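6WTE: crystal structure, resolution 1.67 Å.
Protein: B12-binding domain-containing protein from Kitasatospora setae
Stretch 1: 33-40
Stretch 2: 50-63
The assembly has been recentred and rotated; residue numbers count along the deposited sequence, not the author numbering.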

# COMPACT_ATOMS: atom_id res chain seq x y z
N GLY A 33 12.39 21.73 -14.30
CA GLY A 33 12.05 22.58 -15.42
C GLY A 33 10.94 22.07 -16.32
O GLY A 33 10.74 22.65 -17.40
N PHE A 34 10.22 21.03 -15.92
CA PHE A 34 9.12 20.52 -16.73
C PHE A 34 7.80 21.13 -16.29
O PHE A 34 7.63 21.53 -15.13
CB PHE A 34 9.06 19.00 -16.65
CG PHE A 34 10.25 18.33 -17.26
CD1 PHE A 34 10.33 18.13 -18.63
CD2 PHE A 34 11.31 17.93 -16.47
CE1 PHE A 34 11.43 17.53 -19.19
CE2 PHE A 34 12.42 17.33 -17.02
CZ PHE A 34 12.48 17.13 -18.38
N GLU A 35 6.86 21.19 -17.23
CA GLU A 35 5.49 21.54 -16.92
C GLU A 35 4.73 20.24 -16.66
O GLU A 35 4.85 19.29 -17.44
CB GLU A 35 4.85 22.32 -18.07
CG GLU A 35 3.43 22.76 -17.82
CD GLU A 35 2.82 23.45 -19.02
OE1 GLU A 35 3.43 23.41 -20.11
OE2 GLU A 35 1.72 24.04 -18.88
N VAL A 36 3.97 20.19 -15.57
CA VAL A 36 3.27 18.98 -15.16
C VAL A 36 1.79 19.27 -15.05
O VAL A 36 1.39 20.25 -14.41
CB VAL A 36 3.80 18.44 -13.82
CG1 VAL A 36 3.12 17.12 -13.51
CG2 VAL A 36 5.31 18.27 -13.88
N GLU A 37 0.98 18.41 -15.65
CA GLU A 37 -0.46 18.43 -15.46
C GLU A 37 -0.93 17.07 -14.97
O GLU A 37 -0.43 16.03 -15.44
CB GLU A 37 -1.18 18.83 -16.75
CG GLU A 37 -0.86 20.26 -17.14
CD GLU A 37 -1.61 20.74 -18.37
OE1 GLU A 37 -1.87 19.92 -19.28
OE2 GLU A 37 -1.92 21.94 -18.42
N VAL A 38 -1.85 17.07 -14.02
CA VAL A 38 -2.41 15.87 -13.42
C VAL A 38 -3.84 15.72 -13.88
O VAL A 38 -4.62 16.67 -13.85
CB VAL A 38 -2.35 15.92 -11.88
CG1 VAL A 38 -3.05 14.69 -11.27
CG2 VAL A 38 -0.91 16.01 -11.40
N LEU A 39 -4.19 14.52 -14.31
CA LEU A 39 -5.56 14.19 -14.67
C LEU A 39 -6.01 13.13 -13.67
O LEU A 39 -5.56 11.98 -13.73
CB LEU A 39 -5.64 13.70 -16.11
CG LEU A 39 -6.90 13.96 -16.92
CD1 LEU A 39 -7.24 15.45 -16.89
CD2 LEU A 39 -6.65 13.49 -18.35
N ASP A 40 -6.85 13.53 -12.71
CA ASP A 40 -7.25 12.65 -11.62
C ASP A 40 -8.65 12.11 -11.92
O ASP A 40 -9.63 12.86 -11.91
CB ASP A 40 -7.22 13.39 -10.29
CG ASP A 40 -7.36 12.47 -9.10
OD1 ASP A 40 -7.65 11.28 -9.31
OD2 ASP A 40 -7.16 12.93 -7.96
N THR A 50 -14.71 10.81 -20.97
CA THR A 50 -14.96 12.21 -21.28
C THR A 50 -13.82 13.10 -20.79
O THR A 50 -13.37 14.00 -21.51
CB THR A 50 -16.29 12.65 -20.67
OG1 THR A 50 -17.36 11.97 -21.34
CG2 THR A 50 -16.50 14.16 -20.79
N CYS A 51 -13.34 12.84 -19.58
CA CYS A 51 -12.21 13.60 -19.06
C CYS A 51 -10.99 13.46 -19.96
O CYS A 51 -10.32 14.45 -20.29
CB CYS A 51 -11.89 13.15 -17.63
SG CYS A 51 -10.48 13.99 -16.91
N LEU A 52 -10.68 12.22 -20.38
CA LEU A 52 -9.54 11.99 -21.27
C LEU A 52 -9.74 12.65 -22.63
O LEU A 52 -8.81 13.26 -23.17
CB LEU A 52 -9.31 10.50 -21.45
CG LEU A 52 -8.85 9.65 -20.26
CD1 LEU A 52 -8.64 8.23 -20.74
CD2 LEU A 52 -7.58 10.22 -19.66
N HIS A 53 -10.94 12.52 -23.20
CA HIS A 53 -11.21 13.10 -24.51
C HIS A 53 -11.00 14.61 -24.50
O HIS A 53 -10.39 15.16 -25.42
CB HIS A 53 -12.64 12.77 -24.94
CG HIS A 53 -12.87 11.31 -25.16
ND1 HIS A 53 -14.13 10.75 -25.18
CD2 HIS A 53 -12.00 10.29 -25.36
CE1 HIS A 53 -14.02 9.45 -25.39
NE2 HIS A 53 -12.74 9.15 -25.50
N GLU A 54 -11.48 15.29 -23.45
CA GLU A 54 -11.25 16.72 -23.35
C GLU A 54 -9.76 17.04 -23.27
O GLU A 54 -9.27 17.92 -23.99
CB GLU A 54 -11.99 17.29 -22.13
CG GLU A 54 -13.50 17.13 -22.17
CD GLU A 54 -14.16 17.46 -20.84
OE1 GLU A 54 -13.51 17.29 -19.78
OE2 GLU A 54 -15.34 17.88 -20.85
N TYR A 55 -9.02 16.32 -22.43
CA TYR A 55 -7.63 16.69 -22.19
C TYR A 55 -6.79 16.56 -23.46
O TYR A 55 -6.08 17.50 -23.84
CB TYR A 55 -7.01 15.84 -21.07
CG TYR A 55 -5.58 16.26 -20.80
CD1 TYR A 55 -5.29 17.32 -19.96
CD2 TYR A 55 -4.52 15.62 -21.44
CE1 TYR A 55 -3.99 17.73 -19.74
CE2 TYR A 55 -3.22 16.02 -21.22
CZ TYR A 55 -2.96 17.07 -20.38
OH TYR A 55 -1.65 17.46 -20.16
N PHE A 56 -6.85 15.41 -24.13
CA PHE A 56 -5.95 15.16 -25.25
C PHE A 56 -6.33 15.93 -26.51
O PHE A 56 -5.50 16.07 -27.41
CB PHE A 56 -5.87 13.67 -25.54
CG PHE A 56 -4.99 12.93 -24.59
CD1 PHE A 56 -3.61 13.08 -24.65
CD2 PHE A 56 -5.52 12.12 -23.61
CE1 PHE A 56 -2.79 12.43 -23.77
CE2 PHE A 56 -4.70 11.46 -22.72
CZ PHE A 56 -3.33 11.61 -22.81
N ALA A 57 -7.56 16.44 -26.59
CA ALA A 57 -7.88 17.32 -27.71
C ALA A 57 -7.21 18.68 -27.56
O ALA A 57 -6.86 19.31 -28.56
CB ALA A 57 -9.39 17.47 -27.84
N GLU A 58 -7.01 19.12 -26.32
CA GLU A 58 -6.45 20.43 -26.02
C GLU A 58 -4.95 20.40 -25.72
O GLU A 58 -4.27 21.41 -25.92
CB GLU A 58 -7.18 21.02 -24.81
CG GLU A 58 -8.70 20.90 -24.90
CD GLU A 58 -9.38 20.90 -23.54
OE1 GLU A 58 -8.67 21.07 -22.53
OE2 GLU A 58 -10.62 20.72 -23.48
N ARG A 59 -4.42 19.27 -25.25
CA ARG A 59 -3.05 19.19 -24.78
C ARG A 59 -2.34 18.01 -25.43
O ARG A 59 -2.94 16.96 -25.68
CB ARG A 59 -2.99 19.04 -23.25
CG ARG A 59 -3.64 20.18 -22.49
CD ARG A 59 -2.89 21.48 -22.73
NE ARG A 59 -1.91 21.75 -21.68
CZ ARG A 59 -0.98 22.70 -21.76
NH1 ARG A 59 -0.89 23.45 -22.85
NH2 ARG A 59 -0.13 22.88 -20.76
N SER A 60 -1.04 18.19 -25.67
CA SER A 60 -0.21 17.16 -26.29
C SER A 60 1.04 16.97 -25.44
O SER A 60 2.13 17.44 -25.79
CB SER A 60 0.15 17.53 -27.73
OG SER A 60 -1.01 17.70 -28.53
N PRO A 61 0.91 16.29 -24.31
CA PRO A 61 2.10 16.01 -23.49
C PRO A 61 3.07 15.12 -24.24
O PRO A 61 2.67 14.31 -25.08
CB PRO A 61 1.53 15.30 -22.26
CG PRO A 61 0.26 14.68 -22.75
CD PRO A 61 -0.30 15.66 -23.75
N MET A 62 4.36 15.28 -23.95
CA MET A 62 5.36 14.44 -24.60
C MET A 62 5.65 13.16 -23.83
O MET A 62 6.37 12.30 -24.34
CB MET A 62 6.66 15.23 -24.83
CG MET A 62 7.21 15.94 -23.62
SD MET A 62 8.29 14.89 -22.63
CE MET A 62 8.59 15.97 -21.23
N LEU A 63 5.08 13.01 -22.63
CA LEU A 63 5.23 11.81 -21.82
C LEU A 63 3.99 11.69 -20.95
O LEU A 63 3.50 12.70 -20.42
CB LEU A 63 6.50 11.88 -20.96
CG LEU A 63 6.78 10.77 -19.95
CD1 LEU A 63 6.95 9.41 -20.64
CD2 LEU A 63 8.01 11.12 -19.12

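Strand 35-40 lies against helix 50-58 and the loop that follows it, the two axes running nearly antiparallel (160°) with a closest approach of 9.8 Å. The spacing leaves room for one layer of side chains, and 436 Å² of surface is buried, both sides summed. Strand alternation decides which residues take part: Glu35, Glu37 and Leu39 direct their CA-to-CB bonds toward the second stretch, while Val36, Val38 and Asp40 point away. On the helix, Cys51 and Tyr55 are one turn apart, joined by the backbone hydrogen bond from Tyr55 N to Cys51 O (3.1 Å), and so present their side chains on the same side.

Apolar packing centres on Leu39, which has the largest covered area of any residue here. Leu39 CD1 meets Cys51 SG at 3.6 Å, and Leu39 CD2 lies 3.6 Å from both Leu52 CD2 and Tyr55 CB. The CA-to-CB bond of Leu52 points sideways to the strand, but the end of its side chain comes nearer. A separate apolar contact forms beyond the helix, where Met62 CE approaches Phe34 CD1 obliquely to the ring, at 3.8 Å.

Charge pairing fills the space between these contacts. Arg59, the first residue to leave helical phi/psi, turns its guanidinium edge to two acidic side chains on the strand. Arg59 NE donates an almost straight hydrogen bond to Glu37 OE1 (3.0 Å, 174°), the best aligned in this salt bridge; Arg59 NH2 adds a weak one to Glu37 OE2 (3.1 Å, 132°). Arg59 NH2 also reaches Glu35 OE2 at 2.9 Å, a salt bridge whose bent hydrogen bond (116°) is weak despite the short distance.

Tyr55 completes the polar cluster: Tyr55 OH donates to Glu37 OE1 at 2.6 Å, with the carboxylate oxygen near the ring plane. Glu37 OE1 thus accepts from both Tyr55 and Arg59, giving this buried carboxylate a compensating positive charge and a neutral donor.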